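Glycerol-3-phosphate dehydrogenase [NAD(+)] (Dunaliella salina, PDB 6IUY) probably interconverts dihydroxyacetone phosphate and sn-glycerol 3-phosphate with NAD(H), and carries a haloacid dehalogenase-like domain thought to take the product on to glycerol. Local coordinates at residues P600-I603 / R607-C610; A485-Q490 / F584-T589; R187-I192 / N199-V204; L29-Q34 / A221-C226. All blocks are in the same frame, centred on the assembly; numbering follows the deposited sequence.

Contact 1: P600-I603 / R607-C610; sequences PTMI and RVAC
Met602 bends over the methyl group of Ala609, meeting it with both ends of its side chain. CB of Met602 lies 4.0 Å from CB of Ala609, and the terminal CE of Met602 comes back to 4.1 Å from the same CB. What makes this possible is a chain folded at chi2 (-61°) and chi3 (-59°), which curls the thioether round and leaves CE, rather than SD, facing the 607-610 segment. From the backbone side, the carbonyl O of Met602 approaches CB of Ala609 to 3.8 Å, a plain van der Waals contact. CE also grazes CG1 of Val608 at 4.5 Å, at the margin of the patch. The contact joins a short 3-10 turn, closed by Ile603 N bonding to Pro600 O at 3.2 Å, to the small helix 606-609 near the C-terminus of the all-helical substrate-binding part of the dehydrogenase. Ala609 is buried; Thr589 on helix 585-594 and Val598 in the loop that follows also pack on it, and its carbonyl O accepts a hydrogen bond from Arg592. Met602 is partly exposed, and Met612 packs on it from farther along the tail.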
loop_
_atom_site.group_PDB
_atom_site.type_symbol
_atom_site.label_atom_id
_atom_site.label_comp_id
_atom_site.label_asym_id
_atom_site.label_seq_id
_atom_site.Cartn_x
_atom_site.Cartn_y
_atom_site.Cartn_z
ATOM N N PRO A 600 17.467 -7.400 23.216
ATOM C CA PRO A 600 16.127 -7.190 22.673
ATOM C C PRO A 600 15.651 -5.747 22.834
ATOM O O PRO A 600 14.853 -5.275 22.021
ATOM C CB PRO A 600 15.255 -8.155 23.489
ATOM C CG PRO A 600 16.218 -9.191 24.026
ATOM C CD PRO A 600 17.529 -8.494 24.202
ATOM N N THR A 601 16.141 -5.051 23.857
ATOM C CA THR A 601 15.662 -3.695 24.143
ATOM C C THR A 601 16.031 -2.684 23.060
ATOM O O THR A 601 15.495 -1.574 23.046
ATOM C CB THR A 601 16.211 -3.166 25.474
ATOM O OG1 THR A 601 17.625 -3.012 25.363
ATOM C CG2 THR A 601 15.896 -4.124 26.617
ATOM N N MET A 602 16.937 -3.056 22.160
ATOM C CA MET A 602 17.366 -2.161 21.083
ATOM C C MET A 602 16.503 -2.254 19.830
ATOM O O MET A 602 16.883 -1.734 18.780
ATOM C CB MET A 602 18.822 -2.443 20.694
ATOM C CG MET A 602 19.868 -1.975 21.706
ATOM S SD MET A 602 19.850 -0.193 22.000
ATOM C CE MET A 602 20.171 0.439 20.362
ATOM N N ILE A 603 15.346 -2.900 19.926
ATOM C CA ILE A 603 14.543 -3.161 18.726
ATOM C C ILE A 603 13.987 -1.870 18.108
ATOM O O ILE A 603 13.876 -1.774 16.893
ATOM C CB ILE A 603 13.381 -4.145 19.021
ATOM C CG1 ILE A 603 12.719 -4.641 17.725
ATOM C CG2 ILE A 603 12.337 -3.513 19.909
ATOM C CD1 ILE A 603 13.550 -5.571 16.922
ATOM N N ARG A 607 18.087 1.911 13.496
ATOM C CA ARG A 607 19.037 2.793 12.797
ATOM C C ARG A 607 20.417 2.745 13.444
ATOM O O ARG A 607 21.442 2.937 12.788
ATOM C CB ARG A 607 18.520 4.245 12.781
ATOM C CG ARG A 607 17.667 4.620 11.570
ATOM C CD ARG A 607 16.491 5.521 11.963
ATOM N NE ARG A 607 15.403 5.426 10.984
ATOM C CZ ARG A 607 14.235 6.071 11.071
ATOM N NH1 ARG A 607 13.984 6.886 12.097
ATOM N NH2 ARG A 607 13.311 5.906 10.123
ATOM N N VAL A 608 20.441 2.457 14.738
ATOM C CA VAL A 608 21.683 2.437 15.502
ATOM C C VAL A 608 22.159 1.020 15.797
ATOM O O VAL A 608 23.357 0.733 15.758
ATOM C CB VAL A 608 21.522 3.182 16.833
ATOM C CG1 VAL A 608 22.742 2.967 17.705
ATOM C CG2 VAL A 608 21.267 4.661 16.587
ATOM N N ALA A 609 21.209 0.140 16.107
ATOM C CA ALA A 609 21.527 -1.234 16.488
ATOM C C ALA A 609 22.103 -2.058 15.327
ATOM O O ALA A 609 22.745 -3.090 15.539
ATOM C CB ALA A 609 20.290 -1.908 17.045
ATOM N N CYS A 610 21.877 -1.614 14.098
ATOM C CA CYS A 610 22.366 -2.382 12.959
ATOM C C CYS A 610 23.887 -2.319 12.874
ATOM O O CYS A 610 24.523 -3.269 12.408
ATOM C CB CYS A 610 21.746 -1.883 11.661
ATOM S SG CYS A 610 22.122 -0.164 11.308
#

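Contact 2: A485-Q490 / F584-T589; sequences ASILRQ and FPLFTT
Leu586 and Gln490 supply most of the apolar packing between helices 481-502 and 585-594, whose segments here run at 114° to each other with axes 10.7 Å apart. The two side chains slide past one another in opposite directions, CG of Gln490 resting 3.7 Å from CB of Leu586 and 4.0 Å from its CD2. That same CD2 reaches on to Ile487, where it lies 4.1 Å from CG2 of Ile487 and 3.5 Å from the carbonyl O of Ile487; the two branched chains cross nearly at a right angle. With CG anti to the backbone N (chi1 178°), Leu586 reaches out from its helix and puts CD2 against both Ile487 and Gln490.

The one polar side chain in the contact, that of Gln490, behaves differently at its end. It extends from its backbone and then turns at chi2 (69°), bringing NE2 alongside the Pro585 ring, 3.7 Å from CG of Pro585 and farther from its CD, without bonding to it. The amide's hydrogen bonds lie elsewhere: OE1 of Gln490 takes NH2 of Arg489 at 2.8 Å on a lone pair in the carbonyl plane, and NE2 gives to Glu494. Glu494 also receives the backbone N-H groups of Leu586 and Phe587 at the start of helix 585-594, and Arg489 forms a salt bridge with Glu423 of the second subunit.

Held at both its oxygen and its nitrogen, the Gln490 amide has a defined orientation, so a buried polar side chain can offer its methylenes to Leu586 while its polar end stays satisfied.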
loop_
_atom_site.group_PDB
_atom_site.type_symbol
_atom_site.label_atom_id
_atom_site.label_comp_id
_atom_site.label_asym_id
_atom_site.label_seq_id
_atom_site.Cartn_x
_atom_site.Cartn_y
_atom_site.Cartn_z
ATOM N N ALA A 485 3.865 0.361 15.932
ATOM C CA ALA A 485 3.567 0.911 14.611
ATOM C C ALA A 485 4.841 1.300 13.868
ATOM O O ALA A 485 4.912 1.163 12.655
ATOM C CB ALA A 485 2.637 2.113 14.730
ATOM N N SER A 486 5.840 1.791 14.588
ATOM C CA SER A 486 7.134 2.069 13.978
ATOM C C SER A 486 7.796 0.812 13.418
ATOM O O SER A 486 8.295 0.808 12.280
ATOM C CB SER A 486 8.068 2.726 14.982
ATOM O OG SER A 486 7.518 3.956 15.393
ATOM N N ILE A 487 7.803 -0.255 14.206
ATOM C CA ILE A 487 8.373 -1.521 13.733
ATOM C C ILE A 487 7.673 -1.964 12.463
ATOM O O ILE A 487 8.315 -2.347 11.496
ATOM C CB ILE A 487 8.268 -2.621 14.789
ATOM C CG1 ILE A 487 9.020 -2.189 16.044
ATOM C CG2 ILE A 487 8.832 -3.953 14.242
ATOM C CD1 ILE A 487 8.786 -3.070 17.262
ATOM N N LEU A 488 6.352 -1.880 12.445
ATOM C CA LEU A 488 5.620 -2.256 11.243
ATOM C C LEU A 488 5.903 -1.325 10.058
ATOM O O LEU A 488 6.081 -1.792 8.906
ATOM C CB LEU A 488 4.118 -2.305 11.524
ATOM C CG LEU A 488 3.721 -3.763 11.852
ATOM C CD1 LEU A 488 4.484 -4.241 13.090
ATOM C CD2 LEU A 488 2.218 -3.907 12.042
ATOM N N ARG A 489 5.943 -0.023 10.332
ATOM C CA ARG A 489 6.224 0.963 9.290
ATOM C C ARG A 489 7.583 0.705 8.663
ATOM O O ARG A 489 7.695 0.604 7.444
ATOM C CB ARG A 489 6.189 2.395 9.841
ATOM C CG ARG A 489 6.283 3.421 8.711
ATOM C CD ARG A 489 7.034 4.668 9.090
ATOM N NE ARG A 489 8.264 4.403 9.829
ATOM C CZ ARG A 489 9.423 4.085 9.273
ATOM N NH1 ARG A 489 9.509 3.952 7.959
ATOM N NH2 ARG A 489 10.498 3.886 10.037
ATOM N N GLN A 490 8.618 0.617 9.497
ATOM C CA GLN A 490 9.955 0.348 8.998
ATOM C C GLN A 490 10.016 -1.025 8.290
ATOM O O GLN A 490 10.660 -1.194 7.246
ATOM C CB GLN A 490 10.951 0.409 10.141
ATOM C CG GLN A 490 12.394 0.143 9.734
ATOM C CD GLN A 490 12.986 1.252 8.870
ATOM O OE1 GLN A 490 12.487 2.384 8.845
ATOM N NE2 GLN A 490 14.054 0.928 8.155
ATOM N N PHE A 584 19.299 -2.344 5.277
ATOM C CA PHE A 584 18.070 -2.850 5.861
ATOM C C PHE A 584 18.276 -2.956 7.352
ATOM O O PHE A 584 18.473 -4.043 7.891
ATOM C CB PHE A 584 17.684 -4.200 5.244
ATOM C CG PHE A 584 17.430 -4.146 3.741
ATOM C CD1 PHE A 584 18.458 -4.392 2.835
ATOM C CD2 PHE A 584 16.166 -3.869 3.240
ATOM C CE1 PHE A 584 18.234 -4.343 1.456
ATOM C CE2 PHE A 584 15.934 -3.822 1.863
ATOM C CZ PHE A 584 16.970 -4.063 0.977
ATOM N N PRO A 585 18.267 -1.807 8.032
ATOM C CA PRO A 585 18.625 -1.793 9.454
ATOM C C PRO A 585 17.673 -2.629 10.315
ATOM O O PRO A 585 18.161 -3.296 11.208
ATOM C CB PRO A 585 18.558 -0.302 9.825
ATOM C CG PRO A 585 17.671 0.312 8.784
ATOM C CD PRO A 585 17.945 -0.463 7.523
ATOM N N LEU A 586 16.363 -2.618 10.066
ATOM C CA LEU A 586 15.490 -3.356 10.973
ATOM C C LEU A 586 15.675 -4.860 10.789
ATOM O O LEU A 586 15.754 -5.591 11.776
ATOM C CB LEU A 586 14.019 -2.973 10.782
ATOM C CG LEU A 586 13.012 -3.745 11.663
ATOM C CD1 LEU A 586 13.193 -3.450 13.154
ATOM C CD2 LEU A 586 11.594 -3.435 11.243
ATOM N N PHE A 587 15.739 -5.321 9.535
ATOM C CA PHE A 587 15.996 -6.736 9.255
ATOM C C PHE A 587 17.265 -7.170 9.985
ATOM O O PHE A 587 17.336 -8.243 10.578
ATOM C CB PHE A 587 16.155 -6.998 7.752
ATOM C CG PHE A 587 14.869 -6.955 6.978
ATOM C CD1 PHE A 587 13.661 -6.757 7.614
ATOM C CD2 PHE A 587 14.876 -7.129 5.606
ATOM C CE1 PHE A 587 12.478 -6.734 6.881
ATOM C CE2 PHE A 587 13.704 -7.102 4.878
ATOM C CZ PHE A 587 12.503 -6.905 5.510
ATOM N N THR A 588 18.269 -6.311 9.954
ATOM C CA THR A 588 19.555 -6.660 10.518
ATOM C C THR A 588 19.540 -6.682 12.036
ATOM O O THR A 588 20.122 -7.591 12.646
ATOM C CB THR A 588 20.647 -5.698 10.044
ATOM O OG1 THR A 588 20.904 -5.931 8.659
ATOM C CG2 THR A 588 21.947 -5.925 10.832
ATOM N N THR A 589 18.890 -5.705 12.673
ATOM C CA THR A 589 18.932 -5.733 14.133
ATOM C C THR A 589 18.019 -6.831 14.674
ATOM O O THR A 589 18.292 -7.379 15.734
ATOM C CB THR A 589 18.595 -4.365 14.787
ATOM O OG1 THR A 589 17.286 -4.385 15.359
ATOM C CG2 THR A 589 18.723 -3.227 13.818
#

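Contact 3: R187-I192 / N199-V204; sequences RAIERI and NNIIMV
Ile189 is the first residue of the 187-192 segment to reach the strand, and its CD1 touches two residues there. The methyl lies 4.4 Å from CG2 of Ile201 and the same distance from CB of Met203, so it bridges two successive inward-facing positions of the strand. CG1 of Ile189 lies beside the backbone N and the chain then extends (chi2 -172°), which carries CD1 well out from the helix. The carbonyl O of Ile189 in turn has CD1 of Ile201 at 4.4 Å.

One helical turn later, Ile192 brings CG2 to 4.1 Å from CD1 of Ile201. These two side chains cross obliquely, and Ile201 is thereby shared: its CG2 branch serves Ile189 and its CD1 end serves Ile192. The fit is loose, and the side chains meet through aliphatic carbons alone.

The layer is filled out from the neighbouring strands. Phe129 and Ile131 of strand 127-131 and Phe154 of strand 153-154 pack against this helix, while Cys39 of strand 37-40 touches Ile192, Ile201 and Met203.

Segment 187-192 of helix 184-195 runs back at 153° to strand residues 201-204, and the helix leads into the strand through a short connection, consistent with the helix-to-strand half of a beta-alpha-beta crossover, right-handed as is usual in Rossmann-like folds. This is the layering of the haloacid dehalogenase fold. Met203 lies close to the metal site: its side chain is about 4 Å from that of Asp41 and about 8 Å from the bound magnesium ion, which Asp41, Asp43 and Asp206 coordinate.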
loop_
_atom_site.group_PDB
_atom_site.type_symbol
_atom_site.label_atom_id
_atom_site.label_comp_id
_atom_site.label_asym_id
_atom_site.label_seq_id
_atom_site.Cartn_x
_atom_site.Cartn_y
_atom_site.Cartn_z
ATOM N N ARG A 187 -12.957 -14.167 -40.996
ATOM C CA ARG A 187 -12.751 -12.752 -40.668
ATOM C C ARG A 187 -13.268 -12.417 -39.266
ATOM O O ARG A 187 -12.612 -11.691 -38.518
ATOM C CB ARG A 187 -13.412 -11.846 -41.719
ATOM C CG ARG A 187 -12.611 -11.772 -43.020
ATOM C CD ARG A 187 -13.235 -10.869 -44.094
ATOM N NE ARG A 187 -12.457 -10.922 -45.337
ATOM C CZ ARG A 187 -12.598 -10.086 -46.367
ATOM N NH1 ARG A 187 -13.496 -9.106 -46.321
ATOM N NH2 ARG A 187 -11.833 -10.229 -47.447
ATOM N N ALA A 188 -14.430 -12.953 -38.915
ATOM C CA ALA A 188 -14.959 -12.805 -37.564
ATOM C C ALA A 188 -14.012 -13.403 -36.527
ATOM O O ALA A 188 -13.913 -12.897 -35.417
ATOM C CB ALA A 188 -16.325 -13.452 -37.448
ATOM N N ILE A 189 -13.325 -14.489 -36.876
ATOM C CA ILE A 189 -12.373 -15.081 -35.942
ATOM C C ILE A 189 -11.138 -14.192 -35.836
ATOM O O ILE A 189 -10.565 -14.054 -34.758
ATOM C CB ILE A 189 -11.986 -16.516 -36.346
ATOM C CG1 ILE A 189 -13.015 -17.496 -35.783
ATOM C CG2 ILE A 189 -10.622 -16.886 -35.803
ATOM C CD1 ILE A 189 -12.639 -18.934 -35.950
ATOM N N GLU A 190 -10.758 -13.555 -36.942
ATOM C CA GLU A 190 -9.627 -12.627 -36.947
ATOM C C GLU A 190 -9.861 -11.399 -36.073
ATOM O O GLU A 190 -8.926 -10.853 -35.484
ATOM C CB GLU A 190 -9.321 -12.172 -38.370
ATOM C CG GLU A 190 -8.328 -13.050 -39.109
ATOM C CD GLU A 190 -8.270 -12.736 -40.599
ATOM O OE1 GLU A 190 -9.092 -11.918 -41.069
ATOM O OE2 GLU A 190 -7.409 -13.310 -41.300
ATOM N N ARG A 191 -11.110 -10.957 -36.004
ATOM C CA ARG A 191 -11.463 -9.789 -35.211
ATOM C C ARG A 191 -11.448 -10.139 -33.730
ATOM O O ARG A 191 -10.992 -9.352 -32.897
ATOM C CB ARG A 191 -12.829 -9.263 -35.622
ATOM C CG ARG A 191 -12.873 -8.776 -37.052
ATOM C CD ARG A 191 -13.592 -7.451 -37.124
ATOM N NE ARG A 191 -15.035 -7.619 -37.159
ATOM C CZ ARG A 191 -15.886 -6.858 -36.482
ATOM N NH1 ARG A 191 -15.431 -5.886 -35.695
ATOM N NH2 ARG A 191 -17.195 -7.081 -36.582
ATOM N N ILE A 192 -11.953 -11.334 -33.422
ATOM C CA ILE A 192 -11.913 -11.898 -32.073
ATOM C C ILE A 192 -10.476 -12.003 -31.563
ATOM O O ILE A 192 -10.192 -11.663 -30.415
ATOM C CB ILE A 192 -12.594 -13.292 -32.034
ATOM C CG1 ILE A 192 -14.120 -13.148 -32.047
ATOM C CG2 ILE A 192 -12.161 -14.077 -30.820
ATOM C CD1 ILE A 192 -14.851 -14.458 -32.256
ATOM N N ASN A 199 -5.451 -17.271 -27.664
ATOM C CA ASN A 199 -4.469 -17.803 -28.600
ATOM C C ASN A 199 -4.964 -19.066 -29.308
ATOM O O ASN A 199 -4.730 -19.253 -30.505
ATOM C CB ASN A 199 -3.150 -18.068 -27.878
ATOM C CG ASN A 199 -2.479 -16.780 -27.399
ATOM O OD1 ASN A 199 -2.218 -15.870 -28.191
ATOM N ND2 ASN A 199 -2.217 -16.692 -26.095
ATOM N N ASN A 200 -5.648 -19.927 -28.568
ATOM C CA ASN A 200 -6.277 -21.100 -29.156
ATOM C C ASN A 200 -7.775 -20.903 -29.317
ATOM O O ASN A 200 -8.505 -20.898 -28.329
ATOM C CB ASN A 200 -6.009 -22.338 -28.301
ATOM C CG ASN A 200 -4.547 -22.503 -27.975
ATOM O OD1 ASN A 200 -3.682 -22.237 -28.814
ATOM N ND2 ASN A 200 -4.254 -22.916 -26.743
ATOM N N ILE A 201 -8.219 -20.748 -30.563
ATOM C CA ILE A 201 -9.638 -20.567 -30.870
ATOM C C ILE A 201 -10.140 -21.708 -31.759
ATOM O O ILE A 201 -9.541 -22.016 -32.785
ATOM C CB ILE A 201 -9.903 -19.210 -31.571
ATOM C CG1 ILE A 201 -9.247 -18.064 -30.793
ATOM C CG2 ILE A 201 -11.393 -18.969 -31.709
ATOM C CD1 ILE A 201 -9.201 -16.757 -31.549
ATOM N N ILE A 202 -11.243 -22.325 -31.352
ATOM C CA ILE A 202 -11.773 -23.503 -32.007
ATOM C C ILE A 202 -13.000 -23.096 -32.804
ATOM O O ILE A 202 -13.768 -22.243 -32.340
ATOM C CB ILE A 202 -12.173 -24.612 -30.975
ATOM C CG1 ILE A 202 -11.063 -24.850 -29.941
ATOM C CG2 ILE A 202 -12.611 -25.910 -31.674
ATOM C CD1 ILE A 202 -9.704 -25.199 -30.523
ATOM N N MET A 203 -13.186 -23.683 -33.992
ATOM C CA MET A 203 -14.449 -23.515 -34.709
ATOM C C MET A 203 -15.234 -24.822 -34.699
ATOM O O MET A 203 -14.697 -25.884 -35.037
ATOM C CB MET A 203 -14.230 -23.037 -36.151
ATOM C CG MET A 203 -15.544 -22.832 -36.945
ATOM S SD MET A 203 -16.403 -21.273 -36.579
ATOM C CE MET A 203 -18.029 -21.841 -36.099
ATOM N N VAL A 204 -16.504 -24.742 -34.308
ATOM C CA VAL A 204 -17.380 -25.910 -34.311
ATOM C C VAL A 204 -18.582 -25.649 -35.208
ATOM O O VAL A 204 -19.341 -24.703 -34.956
ATOM C CB VAL A 204 -17.879 -26.264 -32.895
ATOM C CG1 VAL A 204 -18.594 -27.607 -32.911
ATOM C CG2 VAL A 204 -16.721 -26.284 -31.908
#

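Contact 4: L29-Q34 / A221-C226; sequences LDLWQQ and ADAFIC
Leu31 overlaps the beginning of the 221-226 segment chiefly with one methyl, CD1. It lies 3.6 Å from the carbonyl O of Asp222, 4.0 Å from CB of Asp222 and 4.0 Å from CB of Ala223. An extended chi2 (177°) sends this branch outward from the helix, and the leucine crosses the aspartate side chain at about a right angle. The carboxylate of Asp222 is engaged elsewhere: OD2 forms a salt bridge with Arg193 and accepts the backbone N-H of Ile201.

Helix 26-33 here packs on the parallel sheet of the haloacid dehalogenase-like domain, over strand 223-227, on the opposite side from helix 184-195. Ile225, two residues beyond Ala223 and pointing the same way, meets the next residue of the helix. Its CD1 approaches CE3 of Trp32 to 3.8 Å, obliquely to the indole and with the two side chains nearly perpendicular. Chi1 of 173° and chi2 of -118° together bring the benzo part of the indole to the isoleucine, although the CB of Trp32 does not point directly at the strand. Trp242 of the adjoining strand 242-244 meets the indole edge-to-face, and NE1 of Trp32 donates a hydrogen bond to the carbonyl O of Leu250.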
loop_
_atom_site.group_PDB
_atom_site.type_symbol
_atom_site.label_atom_id
_atom_site.label_comp_id
_atom_site.label_asym_id
_atom_site.label_seq_id
_atom_site.Cartn_x
_atom_site.Cartn_y
_atom_site.Cartn_z
ATOM N N LEU A 29 -6.754 -32.704 -29.951
ATOM C CA LEU A 29 -7.310 -32.924 -28.618
ATOM C C LEU A 29 -6.708 -31.938 -27.630
ATOM O O LEU A 29 -7.400 -31.416 -26.754
ATOM C CB LEU A 29 -7.065 -34.353 -28.130
ATOM C CG LEU A 29 -7.677 -34.646 -26.752
ATOM C CD1 LEU A 29 -9.177 -34.371 -26.762
ATOM C CD2 LEU A 29 -7.387 -36.076 -26.275
ATOM N N ASP A 30 -5.420 -31.676 -27.778
ATOM C CA ASP A 30 -4.756 -30.691 -26.942
ATOM C C ASP A 30 -5.399 -29.307 -27.122
ATOM O O ASP A 30 -5.698 -28.623 -26.137
ATOM C CB ASP A 30 -3.260 -30.641 -27.267
ATOM C CG ASP A 30 -2.440 -29.986 -26.169
ATOM O OD1 ASP A 30 -1.545 -29.176 -26.504
ATOM O OD2 ASP A 30 -2.678 -30.287 -24.975
ATOM N N LEU A 31 -5.618 -28.909 -28.378
ATOM C CA LEU A 31 -6.209 -27.601 -28.681
ATOM C C LEU A 31 -7.618 -27.459 -28.113
ATOM O O LEU A 31 -8.017 -26.376 -27.690
ATOM C CB LEU A 31 -6.242 -27.351 -30.186
ATOM C CG LEU A 31 -4.959 -26.841 -30.823
ATOM C CD1 LEU A 31 -5.148 -26.715 -32.324
ATOM C CD2 LEU A 31 -4.558 -25.502 -30.221
ATOM N N TRP A 32 -8.364 -28.560 -28.105
ATOM C CA TRP A 32 -9.693 -28.586 -27.525
ATOM C C TRP A 32 -9.631 -28.383 -26.021
ATOM O O TRP A 32 -10.422 -27.636 -25.443
ATOM C CB TRP A 32 -10.374 -29.909 -27.831
ATOM C CG TRP A 32 -11.679 -30.088 -27.144
ATOM C CD1 TRP A 32 -11.998 -31.051 -26.229
ATOM C CD2 TRP A 32 -12.857 -29.295 -27.318
ATOM N NE1 TRP A 32 -13.310 -30.914 -25.833
ATOM C CE2 TRP A 32 -13.856 -29.835 -26.480
ATOM C CE3 TRP A 32 -13.166 -28.175 -28.099
ATOM C CZ2 TRP A 32 -15.142 -29.292 -26.396
ATOM C CZ3 TRP A 32 -14.454 -27.637 -28.017
ATOM C CH2 TRP A 32 -15.421 -28.200 -27.175
ATOM N N GLN A 33 -8.681 -29.065 -25.390
ATOM C CA GLN A 33 -8.553 -29.028 -23.945
ATOM C C GLN A 33 -7.941 -27.709 -23.469
ATOM O O GLN A 33 -8.260 -27.214 -22.380
ATOM C CB GLN A 33 -7.719 -30.225 -23.466
ATOM C CG GLN A 33 -8.515 -31.527 -23.427
ATOM C CD GLN A 33 -7.708 -32.711 -22.907
ATOM O OE1 GLN A 33 -6.487 -32.640 -22.754
ATOM N NE2 GLN A 33 -8.396 -33.815 -22.650
ATOM N N GLN A 34 -7.073 -27.147 -24.300
ATOM C CA GLN A 34 -6.346 -25.934 -23.963
ATOM C C GLN A 34 -7.004 -24.710 -24.611
ATOM O O GLN A 34 -6.369 -23.674 -24.778
ATOM C CB GLN A 34 -4.894 -26.062 -24.422
ATOM C CG GLN A 34 -3.874 -25.542 -23.440
ATOM C CD GLN A 34 -3.740 -26.439 -22.237
ATOM O OE1 GLN A 34 -3.926 -27.655 -22.333
ATOM N NE2 GLN A 34 -3.426 -25.847 -21.085
ATOM N N ALA A 221 -9.392 -19.889 -37.211
ATOM C CA ALA A 221 -9.473 -20.892 -36.152
ATOM C C ALA A 221 -8.249 -21.809 -36.178
ATOM O O ALA A 221 -7.653 -22.040 -37.237
ATOM C CB ALA A 221 -10.753 -21.712 -36.277
ATOM N N ASP A 222 -7.876 -22.323 -35.007
ATOM C CA ASP A 222 -6.707 -23.185 -34.898
ATOM C C ASP A 222 -7.117 -24.617 -35.160
ATOM O O ASP A 222 -6.294 -25.457 -35.507
ATOM C CB ASP A 222 -6.050 -23.033 -33.529
ATOM C CG ASP A 222 -5.448 -21.651 -33.335
ATOM O OD1 ASP A 222 -4.428 -21.358 -33.994
ATOM O OD2 ASP A 222 -5.998 -20.849 -32.547
ATOM N N ALA A 223 -8.410 -24.883 -35.030
ATOM C CA ALA A 223 -8.931 -26.195 -35.359
ATOM C C ALA A 223 -10.422 -26.130 -35.678
ATOM O O ALA A 223 -11.165 -25.338 -35.102
ATOM C CB ALA A 223 -8.669 -27.167 -34.218
ATOM N N PHE A 224 -10.843 -26.963 -36.622
ATOM C CA PHE A 224 -12.246 -27.081 -36.969
ATOM C C PHE A 224 -12.735 -28.458 -36.557
ATOM O O PHE A 224 -12.174 -29.470 -36.957
ATOM C CB PHE A 224 -12.457 -26.829 -38.470
ATOM C CG PHE A 224 -13.806 -27.237 -38.983
ATOM C CD1 PHE A 224 -14.958 -26.900 -38.300
ATOM C CD2 PHE A 224 -13.921 -27.944 -40.168
ATOM C CE1 PHE A 224 -16.212 -27.281 -38.785
ATOM C CE2 PHE A 224 -15.167 -28.324 -40.657
ATOM C CZ PHE A 224 -16.309 -27.994 -39.969
ATOM N N ILE A 225 -13.755 -28.471 -35.709
ATOM C CA ILE A 225 -14.454 -29.684 -35.330
ATOM C C ILE A 225 -15.776 -29.685 -36.067
ATOM O O ILE A 225 -16.585 -28.755 -35.909
ATOM C CB ILE A 225 -14.706 -29.768 -33.806
ATOM C CG1 ILE A 225 -13.384 -29.926 -33.045
ATOM C CG2 ILE A 225 -15.678 -30.899 -33.484
ATOM C CD1 ILE A 225 -13.516 -29.790 -31.550
ATOM N N CYS A 226 -15.991 -30.703 -36.894
ATOM C CA CYS A 226 -17.230 -30.769 -37.659
ATOM C C CYS A 226 -18.273 -31.554 -36.893
ATOM O O CYS A 226 -18.037 -32.696 -36.490
ATOM C CB CYS A 226 -16.997 -31.391 -39.037
ATOM S SG CYS A 226 -18.544 -31.761 -39.925
#

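How the contacts relate
The four contacts fall into two pairs on opposite sides of the chain's centre. Contacts 1 and 2, with centres 9 Å apart, share the helical part of the dehydrogenase: Cys610 CB of contact 1 packs on Pro585 CA of contact 2 at 3.8 Å. Contact 2 is the nearer to substrate, the Ile487 side chain being about 14 Å from bound dihydroxyacetone phosphate. Contacts 3 and 4, centres 11 Å apart, belong to neighbouring strands of one parallel sheet, linked by a probable backbone hydrogen bond from Ile225 N to Met203 O, 2.8 Å. Contact 4 is farther from the metal than contact 3, the Ile225 side chain being about 13 Å from the magnesium ion. Between contacts 2 and 3 the centres are 53 Å apart.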